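Local atomic coordinates of iron-binding zinc finger CDGSH type domain-containing protein (Magnetospirillum magneticum, PDB entry 3TBN), a protein that binds two [2Fe-2S] clusters, one in each of its two CDGSH motifs, and is otherwise of unestablished function. Residues A[18-23]-A[39-44]; A[22-27]-A[66-71]; A[30-35]-A[54-59]. All coordinates share one frame; numbering follows the deposited sequence.

From the N terminus, residues 18-23 enter the strand 20-24. Contact 1 folds the loop 39-44 back against this strand. Contact 2 starts from the same strand and closes a much longer loop, pairing it with strand 64-68. Strands 30-32 and 56-58 both lie within that longer loop, and contact 3 pairs them into a second two-stranded antiparallel sheet. Contact 3 therefore nests within contact 2, but it crosses contact 1, whose second segment falls between its own two. Contact 1 ties the first sheet to the loop that carries C44 of one cluster. In contacts 2 and 3 one strand of each pair, 64-68 and 30-32, runs on into the C-X-C cysteines of a separate cluster.

Contact 1. Residues A[18-23]-A[39-44]; sequences APYPVT and KAQPFC. With FES (Fe2/s2 (inorganic) cluster), chain C; FES (Fe2/s2 (inorganic) cluster), chain B.
Y20 lays its ring against the backbone and side chain of Q41 and P42. Its CG is anti to the carbonyl carbon (chi1 -73°), which carries the ring over to the loop, with one face turned to Q41. Q41 CB sits over that face, 3.8 Å from the ring centroid and 29° off the normal, a CH-pi contact. It lies toward the phenol end, so its closest ring atom is Y20 CZ at 3.3 Å. Beyond CB the Q41 chain bends at chi2 (-66°). The two side chains cross obliquely, with the amide plane tilted from the ring. The amide itself is held elsewhere: OE1 bonds to K72 NZ and NE2 to S38 O.

P42 follows a cis peptide bond. Its ring packs beside the root of the tyrosine, with P42 CG 3.7 Å from Y20 CB. It is the proline of the C-X-C-X2-(S/T)-X3-P-X-C-D-G-(S/A/T)-H signature of CDGSH domains. Here that signature places C44 SG 2.3 Å from FE1 of its cluster, and H48 ND1 binds iron there too.

V22 has CG1 anti to its backbone N, and its two methyls take different partners. CG2 meets P42 CG tip to tip at 3.9 Å. CG1 approaches the edge of the F43 ring in its plane, 3.9 Å from F43 CZ. P42 CG stands over the centre of one face of that same ring. F43 also meets F68 edge-to-face. At the other end of 18-23, A18 C lies 3.5 Å from S1 of the second cluster.

Contact 2. Residues A[22-27]-A[66-71]; sequences VTVEAG and AYFCGC. With FES (Fe2/s2 (inorganic) cluster), chain C.
V22 and A66 form an antiparallel hydrogen-bonded pair. V22 N donates to A66 O at 2.9 Å and A66 N donates to V22 O at 2.9 Å. Both donors lie in the carbonyl planes, and the N-H...O angles are 153° and 163°.

On the face that carries V22 and A66, the side chains that meet are apolar. F68 has CG anti to its carbonyl carbon (chi1 -72°), which carries the ring across to the two valines, meeting them with its edge. V22 CG2 lies at the edge, 3.9 Å from F68 CD2, with V22 CB in the ring plane. V24 CG1 reaches the same edge tip to tip, 4.0 Å from F68 CE2. V24 CG1 is anti to the carbonyl carbon and also meets A66 CB at 4.0 Å.

Further out, F68 packs on P42, and its ring meets those of F43 and Y58. It therefore sits where the two sheets come together. An alanine here would remove the ring and would probably loosen the packing of V22 and V24 against the aromatic rings F43, of the 39-44 loop, and Y58, of the other sheet.

The backbone here is fixed too. F68 O accepts from Y20 N, while C69 O accepts from K72 NZ. C69 SG, anti to its backbone N, lies 2.4 Å from FE2. C71 SG lies 2.4 Å from FE2, in the crowded position between its backbone N and carbonyl carbon. G70 N approaches S1 of this cluster. This is the C-X-C start of the second CDGSH motif, with C80 and H84 completing the site.

Contact 3. Residues A[30-35]-A[54-59]; sequences YHWCAC and APVAYT. With FES (Fe2/s2 (inorganic) cluster), chain B.
W32 has CG anti to its backbone N (chi1 176°), and V56 has CG1 anti to its own N (chi1 177°). This leaves V56 CG2 beside the backbone N, facing the tryptophan. The two side chains lie side by side, pointing the same way. V56 CG2 touches the indole edge in its plane, 3.7 Å from W32 CE3. One face of the indole takes A34 CA near its rim. The indole N-H is used elsewhere, on C69 O. The Y30 ring edge lies near Y58 O, and its OH bonds to E25 N.

Two hydrogen-bonded pairs hold the antiparallel strands. In the outer one, Y30 N donates to Y58 O at 2.8 Å, almost straight at 177°, though the donor stands above the carbonyl plane. Y58 N returns a bond to Y30 O at 2.8 Å. In the inner one, W32 N bonds to V56 O at 2.9 Å, and V56 N bonds to W32 O at 3.0 Å along a lone pair. H31 and A57 form the non-hydrogen-bonded pair between them, with side chains on the opposite face from W32 and V56.

Where 30-32 finishes and 56-58 begins, both segments reach a cluster. A34 CB touches A54 O at 3.3 Å, and P55 N comes near S2. C33 SG and C35 SG both bind FE2, as the C-X-C element of the first CDGSH motif, completed by C44 and H48.

Contact 1. Residues A[18-23]-A[39-44]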
ATOM      1  N   ALA A  18       7.809  -0.578   6.498  0.96 10.09           N
ATOM      2  CA  ALA A  18       8.927  -0.488   5.573  0.99  9.36           C
ATOM      3  C   ALA A  18       8.385  -0.721   4.175  0.92  8.76           C
ATOM      4  O   ALA A  18       7.402  -1.443   3.997  0.91  8.19           O
ATOM      5  CB  ALA A  18       9.980  -1.531   5.906  1.00 14.92           C
ATOM      6  N   PRO A  19       9.025  -0.121   3.167  0.93  8.54           N
ATOM      7  CA  PRO A  19       8.545  -0.308   1.799  0.99  8.91           C
ATOM      8  C   PRO A  19       8.803  -1.707   1.251  0.97  7.60           C
ATOM      9  O   PRO A  19       9.636  -2.460   1.764  0.90  8.52           O
ATOM     10  CB  PRO A  19       9.345   0.731   1.008  0.98 12.18           C
ATOM     11  CG  PRO A  19      10.585   0.933   1.802  1.00 12.83           C
ATOM     12  CD  PRO A  19      10.164   0.808   3.235  1.00 10.86           C
ATOM     13  N   TYR A  20       8.064  -2.033   0.197  0.95  7.86           N
ATOM     14  CA  TYR A  20       8.264  -3.237  -0.588  0.92  7.61           C
ATOM     15  C   TYR A  20       8.861  -2.835  -1.931  0.92  7.90           C
ATOM     16  O   TYR A  20       8.149  -2.350  -2.811  0.88  8.22           O
ATOM     17  CB  TYR A  20       6.930  -3.928  -0.841  0.96  8.84           C
ATOM     18  CG  TYR A  20       6.325  -4.628   0.354  0.95  8.09           C
ATOM     19  CD1 TYR A  20       6.671  -5.935   0.659  0.97  9.73           C
ATOM     20  CD2 TYR A  20       5.382  -3.997   1.157  0.95  8.36           C
ATOM     21  CE1 TYR A  20       6.109  -6.594   1.740  0.95  9.44           C
ATOM     22  CE2 TYR A  20       4.811  -4.649   2.238  0.92  8.19           C
ATOM     23  CZ  TYR A  20       5.174  -5.945   2.524  0.91  8.68           C
ATOM     24  OH  TYR A  20       4.601  -6.585   3.600  0.90  9.45           O
ATOM     25  N   PRO A  21      10.172  -3.030  -2.109  0.98  8.71           N
ATOM     26  CA  PRO A  21      10.780  -2.705  -3.400  0.92  9.69           C
ATOM     27  C   PRO A  21      10.370  -3.733  -4.436  0.88  9.28           C
ATOM     28  O   PRO A  21      10.417  -4.936  -4.166  0.86 11.52           O
ATOM     29  CB  PRO A  21      12.286  -2.798  -3.121  0.97 14.23           C
ATOM     30  CG  PRO A  21      12.424  -2.894  -1.631  0.85 17.70           C
ATOM     31  CD  PRO A  21      11.162  -3.506  -1.134  1.00 11.91           C
ATOM     32  N   VAL A  22       9.975  -3.269  -5.610  0.96  8.26           N
ATOM     33  CA  VAL A  22       9.598  -4.167  -6.688  0.97  8.65           C
ATOM     34  C   VAL A  22      10.115  -3.595  -7.993  0.92  7.83           C
ATOM     35  O   VAL A  22       9.925  -2.417  -8.274  0.89  8.63           O
ATOM     36  CB  VAL A  22       8.070  -4.334  -6.799  1.00 11.10           C
ATOM     37  CG1 VAL A  22       7.735  -5.314  -7.916  0.94 13.91           C
ATOM     38  CG2 VAL A  22       7.473  -4.796  -5.475  1.00 12.92           C
ATOM     39  N   THR A  23      10.782  -4.425  -8.783  0.91  8.60           N
ATOM     40  CA  THR A  23      11.180  -4.031 -10.124  0.99  9.18           C
ATOM     41  C   THR A  23       9.929  -4.036 -10.984  0.94  9.95           C
ATOM     42  O   THR A  23       9.242  -5.052 -11.068  0.89 13.32           O
ATOM     43  CB  THR A  23      12.230  -4.994 -10.692  0.98 10.94           C
ATOM     44  OG1 THR A  23      13.370  -5.007  -9.824  0.86 13.50           O
ATOM     45  CG2 THR A  23      12.652  -4.558 -12.086  1.00 16.02           C
ATOM     46  N   LYS A  39      -2.236 -10.987   1.166  0.96  7.72           N
ATOM     47  CA  LYS A  39      -1.174 -11.944   1.447  0.96  9.57           C
ATOM     48  C   LYS A  39      -0.079 -11.925   0.389  0.91  7.68           C
ATOM     49  O   LYS A  39       0.872 -12.693   0.486  0.92  9.67           O
ATOM     50  CB  LYS A  39      -1.753 -13.354   1.518  1.00 12.08           C
ATOM     51  CG  LYS A  39      -2.798 -13.537   2.597  1.00 20.15           C
ATOM     52  CD  LYS A  39      -3.380 -14.937   2.566  0.45 29.19           C
ATOM     53  CE  LYS A  39      -4.350 -15.152   3.710  0.05 35.57           C
ATOM     54  N   ALA A  40      -0.225 -11.074  -0.625  0.96  7.07           N
ATOM     55  CA  ALA A  40       0.774 -10.952  -1.683  0.98  7.28           C
ATOM     56  C   ALA A  40       1.310  -9.520  -1.736  0.97  6.53           C
ATOM     57  O   ALA A  40       1.386  -8.916  -2.805  0.93  7.31           O
ATOM     58  CB  ALA A  40       0.176 -11.359  -3.025  0.98  9.45           C
ATOM     59  N   GLN A  41       1.680  -8.975  -0.582  0.93  6.93           N
ATOM     60  CA  GLN A  41       2.121  -7.587  -0.514  0.97  7.06           C
ATOM     61  C   GLN A  41       3.276  -7.353  -1.478  0.93  6.30           C
ATOM     62  O   GLN A  41       4.150  -8.203  -1.626  0.93  7.27           O
ATOM     63  CB  GLN A  41       2.575  -7.241   0.901  0.95  7.64           C
ATOM     64  CG  GLN A  41       1.457  -7.185   1.919  1.00  8.16           C
ATOM     65  CD  GLN A  41       0.489  -6.056   1.653  0.95  6.71           C
ATOM     66  OE1 GLN A  41       0.858  -5.020   1.110  0.91  7.08           O
ATOM     67  NE2 GLN A  41      -0.762  -6.250   2.046  0.98  7.71           N
ATOM     68  N   PRO A  42       3.324  -6.172  -2.103  0.99  6.89           N
ATOM     69  CA  PRO A  42       2.469  -5.005  -1.870  0.98  6.90           C
ATOM     70  C   PRO A  42       1.217  -4.940  -2.743  0.95  6.07           C
ATOM     71  O   PRO A  42       0.609  -3.876  -2.818  0.90  6.94           O
ATOM     72  CB  PRO A  42       3.400  -3.848  -2.226  0.97  7.35           C
ATOM     73  CG  PRO A  42       4.222  -4.401  -3.344  1.00  8.11           C
ATOM     74  CD  PRO A  42       4.467  -5.844  -2.978  1.00  7.33           C
ATOM     75  N   PHE A  43       0.844  -6.039  -3.389  0.96  6.78           N
ATOM     76  CA  PHE A  43      -0.230  -6.016  -4.378  0.97  6.75           C
ATOM     77  C   PHE A  43      -1.542  -6.556  -3.843  0.95  6.58           C
ATOM     78  O   PHE A  43      -1.565  -7.455  -3.015  0.95  8.38           O
ATOM     79  CB  PHE A  43       0.217  -6.783  -5.618  0.95  8.19           C
ATOM     80  CG  PHE A  43       1.506  -6.272  -6.170  0.97  8.83           C
ATOM     81  CD1 PHE A  43       2.657  -7.045  -6.150  0.91 11.72           C
ATOM     82  CD2 PHE A  43       1.586  -4.975  -6.648  0.95 10.48           C
ATOM     83  CE1 PHE A  43       3.857  -6.538  -6.639  0.89 13.08           C
ATOM     84  CE2 PHE A  43       2.777  -4.468  -7.128  0.95 13.03           C
ATOM     85  CZ  PHE A  43       3.910  -5.250  -7.123  1.00 13.57           C
ATOM     86  N   CYS A  44      -2.632  -5.989  -4.342  0.98  7.10           N
ATOM     87  CA  CYS A  44      -3.980  -6.382  -3.966  0.99  6.76           C
ATOM     88  C   CYS A  44      -4.260  -7.828  -4.339  0.92  7.23           C
ATOM     89  O   CYS A  44      -3.935  -8.250  -5.441  0.91  8.49           O
ATOM     90  CB  CYS A  44      -4.961  -5.463  -4.692  0.96  7.94           C
ATOM     91  SG  CYS A  44      -6.717  -5.805  -4.430  0.91  7.40           S
TER
HETATM   92 FE1  FES C  81       7.154   4.023   3.810  0.92  7.56          FE
HETATM   93 FE2  FES C  81       4.512   3.428   4.074  0.87  6.54          FE
HETATM   94  S1  FES C  81       6.217   2.000   3.960  0.94  7.34           S
HETATM   95  S2  FES C  81       5.435   5.435   3.856  0.92  7.56           S
HETATM   96 FE1  FES B  80      -7.093  -5.184  -2.202  0.88  6.48          FE
HETATM   97 FE2  FES B  80      -5.685  -4.685   0.052  0.87  5.65          FE
HETATM   98  S1  FES B  80      -6.188  -6.664  -0.810  0.92  6.77           S
HETATM   99  S2  FES B  80      -6.514  -3.182  -1.371  0.93  6.56           S

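Contact 2. Residues A[22-27]-A[66-71]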
ATOM      1  N   VAL A  22       9.975  -3.269  -5.610  0.96  8.26           N
ATOM      2  CA  VAL A  22       9.598  -4.167  -6.688  0.97  8.65           C
ATOM      3  C   VAL A  22      10.115  -3.595  -7.993  0.92  7.83           C
ATOM      4  O   VAL A  22       9.925  -2.417  -8.274  0.89  8.63           O
ATOM      5  CB  VAL A  22       8.070  -4.334  -6.799  1.00 11.10           C
ATOM      6  CG1 VAL A  22       7.735  -5.314  -7.916  0.94 13.91           C
ATOM      7  CG2 VAL A  22       7.473  -4.796  -5.475  1.00 12.92           C
ATOM      8  N   THR A  23      10.782  -4.425  -8.783  0.91  8.60           N
ATOM      9  CA  THR A  23      11.180  -4.031 -10.124  0.99  9.18           C
ATOM     10  C   THR A  23       9.929  -4.036 -10.984  0.94  9.95           C
ATOM     11  O   THR A  23       9.242  -5.052 -11.068  0.89 13.32           O
ATOM     12  CB  THR A  23      12.230  -4.994 -10.692  0.98 10.94           C
ATOM     13  OG1 THR A  23      13.370  -5.007  -9.824  0.86 13.50           O
ATOM     14  CG2 THR A  23      12.652  -4.558 -12.086  1.00 16.02           C
ATOM     15  N   VAL A  24       9.618  -2.894 -11.590  0.95  9.34           N
ATOM     16  CA  VAL A  24       8.412  -2.746 -12.392  0.98  9.35           C
ATOM     17  C   VAL A  24       8.730  -2.565 -13.872  0.96  9.84           C
ATOM     18  O   VAL A  24       9.818  -2.114 -14.247  0.87 10.46           O
ATOM     19  CB  VAL A  24       7.533  -1.569 -11.893  1.00 10.66           C
ATOM     20  CG1 VAL A  24       6.989  -1.866 -10.500  1.00 13.49           C
ATOM     21  CG2 VAL A  24       8.306  -0.251 -11.914  1.00 13.19           C
ATOM     22  N   GLU A  25       7.758  -2.937 -14.699  0.95 10.00           N
ATOM     23  CA  GLU A  25       7.856  -2.857 -16.146  0.98 10.84           C
ATOM     24  C   GLU A  25       7.103  -1.639 -16.658  0.90 10.23           C
ATOM     25  O   GLU A  25       5.977  -1.367 -16.240  0.88 10.33           O
ATOM     26  CB  GLU A  25       7.261  -4.112 -16.781  1.00 12.09           C
ATOM     27  CG  GLU A  25       7.902  -5.416 -16.337  1.00 15.36           C
ATOM     28  CD  GLU A  25       7.210  -6.620 -16.942  0.93 16.55           C
ATOM     29  OE1 GLU A  25       6.403  -7.261 -16.241  0.79 16.62           O
ATOM     30  OE2 GLU A  25       7.457  -6.913 -18.130  0.82 19.21           O
ATOM     31  N   ALA A  26       7.723  -0.911 -17.576  0.90 12.03           N
ATOM     32  CA  ALA A  26       7.092   0.261 -18.165  1.00 13.74           C
ATOM     33  C   ALA A  26       5.747  -0.092 -18.794  0.90 12.67           C
ATOM     34  O   ALA A  26       5.626  -1.064 -19.541  0.86 13.34           O
ATOM     35  CB  ALA A  26       8.009   0.882 -19.203  1.00 21.00           C
ATOM     36  N   GLY A  27       4.735   0.710 -18.480  0.96 12.77           N
ATOM     37  CA  GLY A  27       3.434   0.591 -19.108  0.91 13.58           C
ATOM     38  C   GLY A  27       2.523  -0.484 -18.545  0.84 10.86           C
ATOM     39  O   GLY A  27       1.380  -0.588 -18.984  0.86 13.26           O
ATOM     40  N   ALA A  66      10.260   0.396  -7.940  0.98 10.25           N
ATOM     41  CA  ALA A  66       9.267   1.153  -7.194  0.99  9.54           C
ATOM     42  C   ALA A  66       9.259   0.662  -5.753  0.95  8.18           C
ATOM     43  O   ALA A  66       9.176  -0.534  -5.500  0.90  9.83           O
ATOM     44  CB  ALA A  66       7.894   0.980  -7.815  1.00 13.93           C
ATOM     45  N   TYR A  67       9.359   1.593  -4.814  0.93  7.31           N
ATOM     46  CA  TYR A  67       9.272   1.290  -3.398  0.97  7.85           C
ATOM     47  C   TYR A  67       7.834   1.515  -2.956  0.97  7.31           C
ATOM     48  O   TYR A  67       7.437   2.625  -2.605  0.91  8.15           O
ATOM     49  CB  TYR A  67      10.253   2.153  -2.606  0.98  8.84           C
ATOM     50  CG  TYR A  67      11.687   1.785  -2.890  1.00 10.67           C
ATOM     51  CD1 TYR A  67      12.321   2.218  -4.044  1.00 13.77           C
ATOM     52  CD2 TYR A  67      12.398   0.977  -2.017  0.90 13.75           C
ATOM     53  CE1 TYR A  67      13.636   1.872  -4.314  0.86 16.37           C
ATOM     54  CE2 TYR A  67      13.713   0.622  -2.276  1.00 17.29           C
ATOM     55  CZ  TYR A  67      14.324   1.072  -3.427  0.93 16.85           C
ATOM     56  OH  TYR A  67      15.630   0.722  -3.687  0.83 20.62           O
ATOM     57  N   PHE A  68       7.040   0.455  -3.024  0.99  6.82           N
ATOM     58  CA  PHE A  68       5.639   0.531  -2.657  0.98  6.60           C
ATOM     59  C   PHE A  68       5.487   0.617  -1.141  0.95  6.53           C
ATOM     60  O   PHE A  68       6.241   0.008  -0.388  0.94  7.80           O
ATOM     61  CB  PHE A  68       4.889  -0.687  -3.192  1.00  7.62           C
ATOM     62  CG  PHE A  68       4.693  -0.676  -4.675  0.99  7.29           C
ATOM     63  CD1 PHE A  68       3.731   0.134  -5.255  0.98  9.25           C
ATOM     64  CD2 PHE A  68       5.456  -1.487  -5.492  0.98  8.21           C
ATOM     65  CE1 PHE A  68       3.538   0.134  -6.626  0.94 10.70           C
ATOM     66  CE2 PHE A  68       5.265  -1.491  -6.858  0.97  9.02           C
ATOM     67  CZ  PHE A  68       4.308  -0.680  -7.424  0.96 10.02           C
ATOM     68  N   CYS A  69       4.504   1.380  -0.694  0.96  6.23           N
ATOM     69  CA  CYS A  69       4.268   1.558   0.729  0.97  6.50           C
ATOM     70  C   CYS A  69       3.742   0.270   1.371  0.96  6.23           C
ATOM     71  O   CYS A  69       2.777  -0.329   0.893  0.94  6.66           O
ATOM     72  CB  CYS A  69       3.290   2.716   0.933  1.00  7.12           C
ATOM     73  SG  CYS A  69       2.707   2.955   2.627  0.95  6.62           S
ATOM     74  N   GLY A  70       4.401  -0.157   2.442  0.97  6.25           N
ATOM     75  CA  GLY A  70       3.986  -1.315   3.212  0.98  6.68           C
ATOM     76  C   GLY A  70       3.164  -0.978   4.448  0.96  6.61           C
ATOM     77  O   GLY A  70       2.403  -1.816   4.930  0.93  7.16           O
ATOM     78  N   CYS A  71       3.319   0.238   4.967  0.95  6.53           N
ATOM     79  CA  CYS A  71       2.652   0.639   6.206  0.99  7.65           C
ATOM     80  C   CYS A  71       1.220   1.104   5.962  0.93  6.65           C
ATOM     81  O   CYS A  71       0.416   1.158   6.895  0.91  7.72           O
ATOM     82  CB  CYS A  71       3.447   1.740   6.926  0.99  8.63           C
ATOM     83  SG  CYS A  71       3.380   3.386   6.160  0.93  7.58           S
TER
HETATM   84 FE1  FES C  81       7.154   4.023   3.810  0.92  7.56          FE
HETATM   85 FE2  FES C  81       4.512   3.428   4.074  0.87  6.54          FE
HETATM   86  S1  FES C  81       6.217   2.000   3.960  0.94  7.34           S
HETATM   87  S2  FES C  81       5.435   5.435   3.856  0.92  7.56           S

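Contact 3. Residues A[30-35]-A[54-59]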
ATOM      1  N   TYR A  30       0.050  -1.948 -12.057  0.96  6.81           N
ATOM      2  CA  TYR A  30       0.148  -2.652 -10.786  0.97  7.24           C
ATOM      3  C   TYR A  30      -0.970  -2.163  -9.880  0.95  7.34           C
ATOM      4  O   TYR A  30      -1.349  -0.997  -9.918  0.91  9.91           O
ATOM      5  CB  TYR A  30       1.520  -2.388 -10.139  1.00  8.13           C
ATOM      6  CG  TYR A  30       2.645  -2.903 -10.999  0.96  7.08           C
ATOM      7  CD1 TYR A  30       3.194  -4.159 -10.778  0.96  7.37           C
ATOM      8  CD2 TYR A  30       3.111  -2.166 -12.081  0.98  8.03           C
ATOM      9  CE1 TYR A  30       4.189  -4.659 -11.596  0.94  8.06           C
ATOM     10  CE2 TYR A  30       4.109  -2.658 -12.902  0.96  8.07           C
ATOM     11  CZ  TYR A  30       4.639  -3.904 -12.657  0.97  7.81           C
ATOM     12  OH  TYR A  30       5.622  -4.388 -13.484  0.95  9.29           O
ATOM     13  N   HIS A  31      -1.495  -3.053  -9.056  0.96  6.61           N
ATOM     14  CA  HIS A  31      -2.602  -2.711  -8.181  0.96  6.58           C
ATOM     15  C   HIS A  31      -2.135  -2.833  -6.746  0.95  6.21           C
ATOM     16  O   HIS A  31      -1.984  -3.927  -6.212  0.95  7.00           O
ATOM     17  CB  HIS A  31      -3.799  -3.601  -8.498  0.96  8.59           C
ATOM     18  CG  HIS A  31      -4.214  -3.513  -9.931  0.92  9.24           C
ATOM     19  ND1 HIS A  31      -5.085  -2.550 -10.390  0.88 10.69           N
ATOM     20  CD2 HIS A  31      -3.825  -4.217 -11.020  0.87 11.07           C
ATOM     21  CE1 HIS A  31      -5.243  -2.686 -11.694  0.87 11.86           C
ATOM     22  NE2 HIS A  31      -4.489  -3.691 -12.100  0.85 11.11           N
ATOM     23  N   TRP A  32      -1.838  -1.685  -6.152  0.98  6.71           N
ATOM     24  CA  TRP A  32      -1.287  -1.612  -4.808  1.00  6.81           C
ATOM     25  C   TRP A  32      -2.353  -1.863  -3.760  0.97  6.40           C
ATOM     26  O   TRP A  32      -3.439  -1.281  -3.819  0.94  7.06           O
ATOM     27  CB  TRP A  32      -0.699  -0.223  -4.604  1.00  7.40           C
ATOM     28  CG  TRP A  32      -0.169   0.050  -3.233  0.98  6.48           C
ATOM     29  CD1 TRP A  32       0.946  -0.486  -2.665  0.92  6.89           C
ATOM     30  CD2 TRP A  32      -0.715   0.957  -2.267  0.96  6.46           C
ATOM     31  NE1 TRP A  32       1.131   0.027  -1.405  0.98  6.82           N
ATOM     32  CE2 TRP A  32       0.124   0.917  -1.134  0.97  6.35           C
ATOM     33  CE3 TRP A  32      -1.831   1.798  -2.250  0.96  7.55           C
ATOM     34  CZ2 TRP A  32      -0.115   1.693   0.001  0.95  7.65           C
ATOM     35  CZ3 TRP A  32      -2.070   2.562  -1.118  0.97  7.79           C
ATOM     36  CH2 TRP A  32      -1.216   2.506  -0.011  0.97  8.13           C
ATOM     37  N   CYS A  33      -2.036  -2.728  -2.804  0.97  6.13           N
ATOM     38  CA  CYS A  33      -2.896  -2.956  -1.654  0.98  6.01           C
ATOM     39  C   CYS A  33      -2.865  -1.753  -0.716  0.91  5.88           C
ATOM     40  O   CYS A  33      -1.840  -1.436  -0.119  0.94  6.40           O
ATOM     41  CB  CYS A  33      -2.452  -4.209  -0.902  0.95  6.35           C
ATOM     42  SG  CYS A  33      -3.398  -4.495   0.623  0.93  5.94           S
ATOM     43  N   ALA A  34      -4.007  -1.082  -0.599  0.97  6.44           N
ATOM     44  CA  ALA A  34      -4.155   0.053   0.297  0.95  6.34           C
ATOM     45  C   ALA A  34      -4.611  -0.361   1.694  0.88  6.11           C
ATOM     46  O   ALA A  34      -4.532   0.435   2.628  0.91  7.63           O
ATOM     47  CB  ALA A  34      -5.146   1.049  -0.282  0.98  8.82           C
ATOM     48  N   CYS A  35      -5.106  -1.584   1.839  0.92  6.85           N
ATOM     49  CA  CYS A  35      -5.765  -1.995   3.076  0.96  6.56           C
ATOM     50  C   CYS A  35      -4.863  -2.733   4.061  0.92  6.09           C
ATOM     51  O   CYS A  35      -5.200  -2.835   5.240  0.93  6.74           O
ATOM     52  CB  CYS A  35      -6.998  -2.851   2.757  0.96  7.25           C
ATOM     53  SG  CYS A  35      -6.663  -4.539   2.184  0.93  6.50           S
ATOM     54  N   ALA A  54      -9.954   0.072  -1.057  0.98 10.94           N
ATOM     55  CA  ALA A  54      -9.785  -0.312  -2.452  1.00 11.58           C
ATOM     56  C   ALA A  54      -8.347  -0.117  -2.889  0.95  8.78           C
ATOM     57  O   ALA A  54      -7.642   0.730  -2.351  0.91  9.49           O
ATOM     58  CB  ALA A  54     -10.702   0.510  -3.330  1.00 17.65           C
ATOM     59  N   PRO A  55      -7.904  -0.907  -3.870  0.94  8.87           N
ATOM     60  CA  PRO A  55      -6.527  -0.794  -4.353  0.95  9.14           C
ATOM     61  C   PRO A  55      -6.290   0.477  -5.160  0.94  8.98           C
ATOM     62  O   PRO A  55      -7.240   1.133  -5.603  0.89 10.15           O
ATOM     63  CB  PRO A  55      -6.368  -2.034  -5.234  1.00 11.96           C
ATOM     64  CG  PRO A  55      -7.754  -2.346  -5.694  1.00 13.00           C
ATOM     65  CD  PRO A  55      -8.627  -2.011  -4.522  1.00 11.95           C
ATOM     66  N   VAL A  56      -5.016   0.808  -5.342  0.96  8.40           N
ATOM     67  CA  VAL A  56      -4.622   1.957  -6.140  0.96  9.34           C
ATOM     68  C   VAL A  56      -3.818   1.484  -7.346  0.98  8.72           C
ATOM     69  O   VAL A  56      -2.812   0.797  -7.207  0.91  8.94           O
ATOM     70  CB  VAL A  56      -3.774   2.940  -5.318  1.00 10.34           C
ATOM     71  CG1 VAL A  56      -3.307   4.104  -6.185  1.00 12.70           C
ATOM     72  CG2 VAL A  56      -4.556   3.445  -4.117  1.00 13.22           C
ATOM     73  N   ALA A  57      -4.281   1.847  -8.536  0.94  9.92           N
ATOM     74  CA  ALA A  57      -3.600   1.484  -9.769  1.00 10.99           C
ATOM     75  C   ALA A  57      -2.377   2.367  -9.976  0.94 10.04           C
ATOM     76  O   ALA A  57      -2.428   3.580  -9.758  0.89 12.73           O
ATOM     77  CB  ALA A  57      -4.553   1.611 -10.948  1.00 15.88           C
ATOM     78  N   TYR A  58      -1.286   1.754 -10.420  0.96  9.37           N
ATOM     79  CA  TYR A  58      -0.024   2.445 -10.626  0.94  9.66           C
ATOM     80  C   TYR A  58       0.594   1.924 -11.911  0.96  7.86           C
ATOM     81  O   TYR A  58       0.868   0.738 -12.030  0.92  8.82           O
ATOM     82  CB  TYR A  58       0.917   2.179  -9.451  1.00 12.76           C
ATOM     83  CG  TYR A  58       2.310   2.736  -9.631  0.94 12.93           C
ATOM     84  CD1 TYR A  58       2.568   4.087  -9.451  0.99 15.31           C
ATOM     85  CD2 TYR A  58       3.371   1.907  -9.969  1.00 14.74           C
ATOM     86  CE1 TYR A  58       3.842   4.597  -9.616  0.97 17.95           C
ATOM     87  CE2 TYR A  58       4.643   2.406 -10.133  0.92 17.02           C
ATOM     88  CZ  TYR A  58       4.874   3.749  -9.956  0.90 17.09           C
ATOM     89  OH  TYR A  58       6.146   4.247 -10.117  0.85 21.11           O
ATOM     90  N   THR A  59       0.809   2.816 -12.872  0.93  8.75           N
ATOM     91  CA  THR A  59       1.385   2.438 -14.153  0.96 10.34           C
ATOM     92  C   THR A  59       2.641   3.266 -14.381  0.96 10.60           C
ATOM     93  O   THR A  59       2.554   4.446 -14.706  0.92 13.46           O
ATOM     94  CB  THR A  59       0.405   2.693 -15.308  1.00 12.28           C
ATOM     95  OG1 THR A  59      -0.855   2.076 -15.018  0.95 13.17           O
ATOM     96  CG2 THR A  59       0.961   2.141 -16.614  1.00 18.37           C
TER
HETATM   97 FE1  FES B  80      -7.093  -5.184  -2.202  0.88  6.48          FE
HETATM   98 FE2  FES B  80      -5.685  -4.685   0.052  0.87  5.65          FE
HETATM   99  S1  FES B  80      -6.188  -6.664  -0.810  0.92  6.77           S
HETATM  100  S2  FES B  80      -6.514  -3.182  -1.371  0.93  6.56           S